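Local coordinates for Pab-dependent poly(a)-specific ribonuclease subunit PAN2 (Neurospora crassa, PDB 4CZW), which probably trims the poly(A) tails of mRNA as catalytic subunit of the PAN deadenylase, here as its pseudo-protease and exonuclease domains, at residues P39-A50 against G95-L106; I442-R450 against L551-N559. All blocks are in the same frame, centred on the assembly; numbering follows the deposited sequence.

Contact 1 (P39-A50 against G95-L106)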
loop_
_atom_site.group_PDB
_atom_site.type_symbol
_atom_site.label_atom_id
_atom_site.label_comp_id
_atom_site.label_asym_id
_atom_site.label_seq_id
_atom_site.Cartn_x
_atom_site.Cartn_y
_atom_site.Cartn_z
ATOM N N PRO A 39 -5.398 10.520 -3.753
ATOM C CA PRO A 39 -4.055 10.542 -4.339
ATOM C C PRO A 39 -3.765 9.325 -5.209
ATOM O O PRO A 39 -4.306 8.246 -4.967
ATOM C CB PRO A 39 -3.140 10.559 -3.112
ATOM C CG PRO A 39 -3.943 9.909 -2.041
ATOM C CD PRO A 39 -5.359 10.335 -2.292
ATOM N N GLY A 40 -2.918 9.508 -6.216
ATOM C CA GLY A 40 -2.490 8.413 -7.066
ATOM C C GLY A 40 -1.090 7.964 -6.698
ATOM O O GLY A 40 -0.490 8.493 -5.762
ATOM N N LEU A 41 -0.564 6.990 -7.433
ATOM C CA LEU A 41 0.769 6.466 -7.158
ATOM C C LEU A 41 1.721 6.723 -8.322
ATOM O O LEU A 41 1.366 6.527 -9.482
ATOM C CB LEU A 41 0.700 4.968 -6.851
ATOM C CG LEU A 41 -0.036 4.585 -5.565
ATOM C CD1 LEU A 41 -0.205 3.078 -5.466
ATOM C CD2 LEU A 41 0.703 5.120 -4.347
ATOM N N GLU A 42 2.933 7.161 -7.998
ATOM C CA GLU A 42 3.935 7.485 -9.008
ATOM C C GLU A 42 4.478 6.217 -9.669
ATOM O O GLU A 42 4.557 5.165 -9.034
ATOM C CB GLU A 42 5.068 8.301 -8.381
ATOM C CG GLU A 42 4.583 9.579 -7.711
ATOM C CD GLU A 42 5.667 10.286 -6.921
ATOM O OE1 GLU A 42 6.837 9.856 -6.995
ATOM O OE2 GLU A 42 5.346 11.272 -6.225
ATOM N N ASN A 43 4.850 6.322 -10.942
ATOM C CA ASN A 43 5.177 5.147 -11.746
ATOM C C ASN A 43 6.629 5.058 -12.213
ATOM O O ASN A 43 6.924 4.373 -13.194
ATOM C CB ASN A 43 4.264 5.095 -12.974
ATOM C CG ASN A 43 4.320 6.368 -13.800
ATOM O OD1 ASN A 43 5.105 7.273 -13.518
ATOM N ND2 ASN A 43 3.485 6.441 -14.829
ATOM N N ASN A 44 7.531 5.744 -11.521
ATOM C CA ASN A 44 8.939 5.723 -11.898
ATOM C C ASN A 44 9.743 4.782 -11.016
ATOM O O ASN A 44 10.922 5.011 -10.749
ATOM C CB ASN A 44 9.524 7.126 -11.829
ATOM C CG ASN A 44 9.374 7.753 -10.457
ATOM O OD1 ASN A 44 8.379 7.535 -9.766
ATOM N ND2 ASN A 44 10.368 8.535 -10.055
ATOM N N ILE A 45 9.087 3.722 -10.561
ATOM C CA ILE A 45 9.694 2.772 -9.643
ATOM C C ILE A 45 9.662 1.377 -10.254
ATOM O O ILE A 45 8.787 1.065 -11.059
ATOM C CB ILE A 45 8.964 2.778 -8.279
ATOM C CG1 ILE A 45 8.697 4.218 -7.832
ATOM C CG2 ILE A 45 9.764 2.028 -7.222
ATOM C CD1 ILE A 45 7.798 4.336 -6.625
ATOM N N THR A 46 10.635 0.548 -9.891
ATOM C CA THR A 46 10.645 -0.844 -10.316
ATOM C C THR A 46 9.403 -1.543 -9.770
ATOM O O THR A 46 9.022 -1.320 -8.620
ATOM C CB THR A 46 11.915 -1.572 -9.839
ATOM O OG1 THR A 46 13.072 -0.856 -10.292
ATOM C CG2 THR A 46 11.961 -2.991 -10.381
ATOM N N ASN A 47 8.773 -2.366 -10.606
ATOM C CA ASN A 47 7.545 -3.075 -10.251
ATOM C C ASN A 47 6.399 -2.127 -9.903
ATOM O O ASN A 47 5.590 -2.416 -9.023
ATOM C CB ASN A 47 7.795 -4.036 -9.082
ATOM C CG ASN A 47 8.910 -5.024 -9.366
ATOM O OD1 ASN A 47 9.008 -5.567 -10.466
ATOM N ND2 ASN A 47 9.759 -5.257 -8.373
ATOM N N SER A 48 6.328 -0.999 -10.605
ATOM C CA SER A 48 5.277 -0.014 -10.369
ATOM C C SER A 48 3.955 -0.446 -10.998
ATOM O O SER A 48 2.962 0.280 -10.935
ATOM C CB SER A 48 5.688 1.357 -10.909
ATOM O OG SER A 48 5.957 1.299 -12.299
ATOM N N TYR A 49 3.947 -1.630 -11.603
ATOM C CA TYR A 49 2.723 -2.211 -12.141
ATOM C C TYR A 49 1.741 -2.494 -11.011
ATOM O O TYR A 49 0.538 -2.625 -11.230
ATOM C CB TYR A 49 3.026 -3.499 -12.915
ATOM C CG TYR A 49 3.444 -4.665 -12.037
ATOM C CD1 TYR A 49 4.779 -4.880 -11.722
ATOM C CD2 TYR A 49 2.500 -5.551 -11.530
ATOM C CE1 TYR A 49 5.163 -5.942 -10.922
ATOM C CE2 TYR A 49 2.874 -6.612 -10.727
ATOM C CZ TYR A 49 4.205 -6.805 -10.428
ATOM O OH TYR A 49 4.576 -7.863 -9.632
ATOM N N ALA A 50 2.279 -2.589 -9.799
ATOM C CA ALA A 50 1.505 -2.923 -8.610
ATOM C C ALA A 50 0.532 -1.820 -8.204
ATOM O O ALA A 50 -0.388 -2.062 -7.424
ATOM C CB ALA A 50 2.443 -3.232 -7.457
ATOM N N GLY A 95 -2.596 11.100 2.965
ATOM C CA GLY A 95 -2.073 11.972 1.927
ATOM C C GLY A 95 -2.946 13.154 1.558
ATOM O O GLY A 95 -4.083 12.994 1.114
ATOM N N GLU A 96 -2.401 14.351 1.748
ATOM C CA GLU A 96 -3.107 15.583 1.424
ATOM C C GLU A 96 -2.701 16.084 0.043
ATOM O O GLU A 96 -3.337 16.976 -0.518
ATOM C CB GLU A 96 -2.826 16.652 2.482
ATOM C CG GLU A 96 -3.240 16.253 3.890
ATOM C CD GLU A 96 -2.664 17.172 4.951
ATOM O OE1 GLU A 96 -1.658 17.856 4.663
ATOM O OE2 GLU A 96 -3.215 17.211 6.070
ATOM N N GLY A 97 -1.637 15.499 -0.499
ATOM C CA GLY A 97 -1.137 15.877 -1.808
ATOM C C GLY A 97 -1.782 15.086 -2.929
ATOM O O GLY A 97 -2.623 14.223 -2.681
ATOM N N PRO A 98 -1.390 15.379 -4.177
ATOM C CA PRO A 98 -1.965 14.733 -5.362
ATOM C C PRO A 98 -1.412 13.335 -5.640
ATOM O O PRO A 98 -2.045 12.575 -6.372
ATOM C CB PRO A 98 -1.587 15.693 -6.492
ATOM C CG PRO A 98 -0.313 16.307 -6.032
ATOM C CD PRO A 98 -0.432 16.440 -4.537
ATOM N N SER A 99 -0.257 12.997 -5.073
ATOM C CA SER A 99 0.365 11.712 -5.377
ATOM C C SER A 99 1.132 11.103 -4.208
ATOM O O SER A 99 1.660 11.810 -3.349
ATOM C CB SER A 99 1.310 11.856 -6.574
ATOM O OG SER A 99 2.440 12.644 -6.243
ATOM N N CYS A 100 1.180 9.775 -4.192
ATOM C CA CYS A 100 2.011 9.029 -3.258
ATOM C C CYS A 100 2.923 8.101 -4.052
ATOM O O CYS A 100 2.892 8.101 -5.282
ATOM C CB CYS A 100 1.155 8.226 -2.275
ATOM S SG CYS A 100 0.120 9.220 -1.173
ATOM N N HIS A 101 3.737 7.317 -3.353
ATOM C CA HIS A 101 4.553 6.303 -4.010
ATOM C C HIS A 101 4.861 5.160 -3.048
ATOM O O HIS A 101 4.987 5.368 -1.842
ATOM C CB HIS A 101 5.847 6.913 -4.561
ATOM C CG HIS A 101 6.808 7.367 -3.506
ATOM N ND1 HIS A 101 7.890 6.609 -3.110
ATOM C CD2 HIS A 101 6.856 8.505 -2.774
ATOM C CE1 HIS A 101 8.560 7.260 -2.176
ATOM N NE2 HIS A 101 7.955 8.412 -1.953
ATOM N N ALA A 102 4.971 3.953 -3.591
ATOM C CA ALA A 102 5.174 2.761 -2.776
ATOM C C ALA A 102 6.569 2.177 -2.969
ATOM O O ALA A 102 6.719 0.982 -3.214
ATOM C CB ALA A 102 4.115 1.717 -3.099
ATOM N N THR A 103 7.584 3.027 -2.848
ATOM C CA THR A 103 8.969 2.614 -3.054
ATOM C C THR A 103 9.413 1.544 -2.059
ATOM O O THR A 103 9.934 0.501 -2.454
ATOM C CB THR A 103 9.930 3.815 -2.953
ATOM O OG1 THR A 103 9.644 4.748 -4.002
ATOM C CG2 THR A 103 11.371 3.356 -3.073
ATOM N N ASN A 104 9.203 1.808 -0.773
ATOM C CA ASN A 104 9.611 0.883 0.282
ATOM C C ASN A 104 8.967 -0.493 0.149
ATOM O O ASN A 104 9.589 -1.512 0.451
ATOM C CB ASN A 104 9.279 1.463 1.660
ATOM C CG ASN A 104 10.104 2.691 1.994
ATOM O OD1 ASN A 104 11.033 3.048 1.271
ATOM N ND2 ASN A 104 9.774 3.335 3.109
HETATM N N MSE A 105 7.719 -0.517 -0.304
HETATM C CA MSE A 105 6.954 -1.754 -0.377
HETATM C C MSE A 105 7.348 -2.598 -1.588
HETATM O O MSE A 105 7.328 -3.827 -1.527
HETATM C CB MSE A 105 5.454 -1.440 -0.403
HETATM C CG MSE A 105 4.759 -1.694 -1.732
HETATM SE SE MSE A 105 3.750 -3.352 -1.707
HETATM C CE MSE A 105 2.679 -2.987 -0.128
ATOM N N LEU A 106 7.716 -1.938 -2.682
ATOM C CA LEU A 106 8.131 -2.640 -3.891
ATOM C C LEU A 106 9.571 -3.109 -3.739
ATOM O O LEU A 106 9.995 -4.078 -4.368
ATOM C CB LEU A 106 7.982 -1.743 -5.119
ATOM C CG LEU A 106 6.558 -1.293 -5.450
ATOM C CD1 LEU A 106 6.552 -0.358 -6.649
ATOM C CD2 LEU A 106 5.657 -2.493 -5.693
HETATM O O HOH W 1 4.771 10.994 -3.634
#
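Leu106 meets the type II turn Ile45 to Ser48 with both of its methyl groups. CD1 packs against Ile45 CG2 at 4.0 Å and also faces the carbonyl oxygens of Thr46 and Asn47, while Leu106 CD2 reaches past the turn to Ala50 CB at 3.7 Å. Ile45 crosses Leu106 at about a right angle and splits its two branches between partners: CG1 lies anti to the carbonyl carbon (chi1 -44°), which sends CD1 the other way, to His101 CB at 3.8 Å and across the Thr103 side chain, where CD1 meets OG1.

At the far end of the contact Pro39 meets the loop before Ser99 with CB, 3.7 Å from Gly97 O; the same CB is 4.0 Å from Cys100 SG. Parallel pairing joins these two side-chain clusters. Gly40 N donates to Pro98 O (3.2 Å, 167°), Cys100 N to Gly40 O, and Glu42 N to Cys100 O (2.9 Å). The Glu42 carboxylate lies near Ser99, but its OE2 forms a salt bridge with Arg556 of the exonuclease domain.

Gly40 to Asn51 resembles the Cys box of ubiquitin-specific proteases, with Ser48 probably at the position of the nucleophilic cysteine. The contact thus ties what is probably the counterpart of the active-site cysteine loop to the strand and helix start at Ser99 to Leu106, in a pseudo-protease domain predicted to be inactive.

Contact 2 (I442-R450 against L551-N559); sequences IAIDTEFIR and LSQDFRVIN
Asp554 OD2 takes two donors from Thr446 of the strand: the hydroxyl OG1 at 2.6 Å, and more weakly the backbone N at 3.3 Å (N-H...O angle 134°). The hydroxyl comes in on the anti side of the carboxylate, somewhat out of its plane. In Thr446 a chi1 of 65° places OG1 between the backbone N and the carbonyl carbon, on the side of Asp554, and CG2 then turns to Ile558 CD1, 3.8 Å away. A valine here would probably take away the shorter of the two bonds from this residue, leaving the weak amide bond to hold the Asp554 carboxylate, which could turn more freely.

Asp445 starts off away from the helix, yet its carboxylate swings back until OD1 is 3.6 Å from Asp554 OD2, the two carboxylate planes steeply inclined. By similarity these two aspartates, with Glu447 and Asp607, bind the catalytic metal cations. This is the acidic quartet of DEDD exonucleases, whose RNase H-like fold brings the central strand and this helix together; here the segment axes pass 8.7 Å apart at 63°.

Beside this site, side chains of the strand and helix pack mainly through carbon atoms. Val557 lies over one face of the Phe448 ring, CG1 displaced toward its rim, with CG2 3.5 Å from CZ, while Gln553 CG lies at the ring edge, 3.9 Å from CE2. Towards the other end of the contact Ile444 CG2 meets Leu551 CD2 at 4.0 Å. Farther out, Leu551 N is bonded to Asp569, Ile474 backs Phe448, Val557 and Ile558, and a Schellman motif with Asn559 as its C-prime residue ends the helix.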
loop_
_atom_site.group_PDB
_atom_site.type_symbol
_atom_site.label_atom_id
_atom_site.label_comp_id
_atom_site.label_asym_id
_atom_site.label_seq_id
_atom_site.Cartn_x
_atom_site.Cartn_y
_atom_site.Cartn_z
ATOM N N ILE A 442 8.927 16.971 17.890
ATOM C CA ILE A 442 10.198 16.292 17.666
ATOM C C ILE A 442 10.939 16.872 16.462
ATOM O O ILE A 442 10.335 17.177 15.434
ATOM C CB ILE A 442 9.999 14.773 17.463
ATOM C CG1 ILE A 442 8.996 14.503 16.339
ATOM C CG2 ILE A 442 9.526 14.119 18.753
ATOM C CD1 ILE A 442 8.749 13.033 16.086
ATOM N N ALA A 443 12.251 17.032 16.605
ATOM C CA ALA A 443 13.089 17.526 15.519
ATOM C C ALA A 443 13.726 16.360 14.772
ATOM O O ALA A 443 14.304 15.465 15.388
ATOM C CB ALA A 443 14.157 18.468 16.053
ATOM N N ILE A 444 13.622 16.372 13.447
ATOM C CA ILE A 444 14.083 15.245 12.645
ATOM C C ILE A 444 14.878 15.680 11.410
ATOM O O ILE A 444 14.547 16.672 10.759
ATOM C CB ILE A 444 12.886 14.361 12.205
ATOM C CG1 ILE A 444 13.364 13.149 11.400
ATOM C CG2 ILE A 444 11.864 15.177 11.420
ATOM C CD1 ILE A 444 12.249 12.228 10.961
ATOM N N ASP A 445 15.941 14.937 11.113
ATOM C CA ASP A 445 16.719 15.135 9.895
ATOM C C ASP A 445 17.340 13.810 9.458
ATOM O O ASP A 445 17.623 12.948 10.290
ATOM C CB ASP A 445 17.807 16.190 10.105
ATOM C CG ASP A 445 18.563 16.506 8.829
ATOM O OD1 ASP A 445 17.919 16.603 7.764
ATOM O OD2 ASP A 445 19.803 16.645 8.889
ATOM N N THR A 446 17.543 13.644 8.154
ATOM C CA THR A 446 18.077 12.392 7.624
ATOM C C THR A 446 19.278 12.609 6.707
ATOM O O THR A 446 19.585 13.737 6.322
ATOM C CB THR A 446 17.001 11.609 6.841
ATOM O OG1 THR A 446 16.617 12.352 5.677
ATOM C CG2 THR A 446 15.775 11.357 7.708
ATOM N N GLU A 447 19.956 11.516 6.368
ATOM C CA GLU A 447 21.075 11.553 5.431
ATOM C C GLU A 447 20.835 10.574 4.284
ATOM O O GLU A 447 20.299 9.486 4.494
ATOM C CB GLU A 447 22.391 11.229 6.142
ATOM C CG GLU A 447 22.707 12.133 7.326
ATOM C CD GLU A 447 22.969 13.574 6.920
ATOM O OE1 GLU A 447 23.260 13.824 5.731
ATOM O OE2 GLU A 447 22.884 14.460 7.797
ATOM N N PHE A 448 21.234 10.961 3.077
ATOM C CA PHE A 448 20.954 10.157 1.889
ATOM C C PHE A 448 22.196 9.465 1.337
ATOM O O PHE A 448 23.326 9.877 1.602
ATOM C CB PHE A 448 20.341 11.022 0.781
ATOM C CG PHE A 448 19.010 11.629 1.134
ATOM C CD1 PHE A 448 18.281 11.175 2.220
ATOM C CD2 PHE A 448 18.484 12.653 0.362
ATOM C CE1 PHE A 448 17.059 11.739 2.537
ATOM C CE2 PHE A 448 17.261 13.217 0.672
ATOM C CZ PHE A 448 16.550 12.760 1.761
ATOM N N ILE A 449 21.969 8.407 0.563
ATOM C CA ILE A 449 23.015 7.789 -0.246
ATOM C C ILE A 449 22.453 7.493 -1.632
ATOM O O ILE A 449 21.240 7.528 -1.835
ATOM C CB ILE A 449 23.563 6.491 0.392
ATOM C CG1 ILE A 449 22.425 5.528 0.734
ATOM C CG2 ILE A 449 24.394 6.806 1.627
ATOM C CD1 ILE A 449 22.185 4.460 -0.316
ATOM N N ARG A 450 23.333 7.197 -2.582
ATOM C CA ARG A 450 22.905 6.928 -3.950
ATOM C C ARG A 450 22.784 5.432 -4.225
ATOM O O ARG A 450 23.635 4.645 -3.812
ATOM C CB ARG A 450 23.877 7.559 -4.948
ATOM C CG ARG A 450 24.008 9.067 -4.830
ATOM C CD ARG A 450 23.611 9.750 -6.126
ATOM N NE ARG A 450 24.094 11.126 -6.194
ATOM C CZ ARG A 450 25.254 11.481 -6.737
ATOM N NH1 ARG A 450 26.051 10.559 -7.262
ATOM N NH2 ARG A 450 25.617 12.755 -6.759
ATOM N N LEU A 551 11.527 19.488 5.037
ATOM C CA LEU A 551 11.185 18.103 5.352
ATOM C C LEU A 551 10.499 17.361 4.207
ATOM O O LEU A 551 10.356 16.140 4.259
ATOM C CB LEU A 551 10.291 18.056 6.593
ATOM C CG LEU A 551 10.962 18.382 7.929
ATOM C CD1 LEU A 551 9.959 18.287 9.065
ATOM C CD2 LEU A 551 12.142 17.456 8.175
ATOM N N SER A 552 10.077 18.092 3.179
ATOM C CA SER A 552 9.379 17.480 2.051
ATOM C C SER A 552 10.280 16.502 1.305
ATOM O O SER A 552 9.813 15.494 0.777
ATOM C CB SER A 552 8.861 18.550 1.088
ATOM O OG SER A 552 9.929 19.195 0.416
ATOM N N GLN A 553 11.574 16.804 1.268
ATOM C CA GLN A 553 12.538 15.937 0.605
ATOM C C GLN A 553 12.838 14.714 1.466
ATOM O O GLN A 553 13.005 13.607 0.953
ATOM C CB GLN A 553 13.827 16.702 0.297
ATOM C CG GLN A 553 14.820 15.934 -0.558
ATOM C CD GLN A 553 16.045 16.757 -0.910
ATOM O OE1 GLN A 553 16.230 17.864 -0.404
ATOM N NE2 GLN A 553 16.888 16.218 -1.783
ATOM N N ASP A 554 12.904 14.925 2.777
ATOM C CA ASP A 554 13.136 13.837 3.720
ATOM C C ASP A 554 12.000 12.824 3.673
ATOM O O ASP A 554 12.228 11.635 3.454
ATOM C CB ASP A 554 13.294 14.381 5.142
ATOM C CG ASP A 554 14.518 15.263 5.299
ATOM O OD1 ASP A 554 14.425 16.473 5.006
ATOM O OD2 ASP A 554 15.573 14.745 5.724
ATOM N N PHE A 555 10.777 13.308 3.868
ATOM C CA PHE A 555 9.589 12.456 3.893
ATOM C C PHE A 555 9.419 11.650 2.608
ATOM O O PHE A 555 8.929 10.521 2.635
ATOM C CB PHE A 555 8.338 13.302 4.137
ATOM C CG PHE A 555 8.266 13.892 5.515
ATOM C CD1 PHE A 555 8.897 13.274 6.582
ATOM C CD2 PHE A 555 7.563 15.063 5.746
ATOM C CE1 PHE A 555 8.831 13.815 7.853
ATOM C CE2 PHE A 555 7.493 15.608 7.013
ATOM C CZ PHE A 555 8.127 14.982 8.068
ATOM N N ARG A 556 9.825 12.234 1.487
ATOM C CA ARG A 556 9.723 11.562 0.196
ATOM C C ARG A 556 10.635 10.341 0.121
ATOM O O ARG A 556 10.225 9.277 -0.343
ATOM C CB ARG A 556 10.050 12.535 -0.936
ATOM C CG ARG A 556 10.359 11.857 -2.257
ATOM C CD ARG A 556 10.309 12.842 -3.406
ATOM N NE ARG A 556 8.941 13.247 -3.711
ATOM C CZ ARG A 556 8.150 12.610 -4.569
ATOM N NH1 ARG A 556 8.593 11.537 -5.210
ATOM N NH2 ARG A 556 6.917 13.046 -4.786
ATOM N N VAL A 557 11.872 10.498 0.581
ATOM C CA VAL A 557 12.838 9.406 0.564
ATOM C C VAL A 557 12.552 8.422 1.698
ATOM O O VAL A 557 12.763 7.217 1.557
ATOM C CB VAL A 557 14.281 9.936 0.666
ATOM C CG1 VAL A 557 15.282 8.795 0.578
ATOM C CG2 VAL A 557 14.537 10.951 -0.435
ATOM N N ILE A 558 12.056 8.942 2.818
ATOM C CA ILE A 558 11.582 8.100 3.912
ATOM C C ILE A 558 10.368 7.298 3.438
ATOM O O ILE A 558 10.097 6.202 3.936
ATOM C CB ILE A 558 11.221 8.947 5.163
ATOM C CG1 ILE A 558 12.477 9.579 5.763
ATOM C CG2 ILE A 558 10.525 8.108 6.226
ATOM C CD1 ILE A 558 12.202 10.459 6.964
ATOM N N ASN A 559 9.668 7.851 2.447
ATOM C CA ASN A 559 8.445 7.273 1.889
ATOM C C ASN A 559 7.337 7.250 2.937
ATOM O O ASN A 559 6.859 6.187 3.333
ATOM C CB ASN A 559 8.698 5.864 1.339
ATOM C CG ASN A 559 7.627 5.410 0.363
ATOM O OD1 ASN A 559 7.745 4.350 -0.250
ATOM N ND2 ASN A 559 6.584 6.217 0.202
#

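Both segments of contact 1 come earlier in the sequence than either segment of contact 2, and the contacts lie about 17 Å apart, centre to centre. They share no sheet: contact 1 holds the short parallel pair 40-41 and 99-100 of the pseudo-protease domain, contact 2 the strand 441-451 and helix 551-558 of the exonuclease. Even so they touch, because the C-terminal end of that helix abuts the segment 99-106. Asn559 ND2 lies 2.7 Å from His101 O, probably a hydrogen bond, while Asn559 OD1 accepts from Asn104 N. The helix that carries Asp554 is therefore also part of the domain interface, consistent with the pseudo-protease serving as a scaffold for the nuclease.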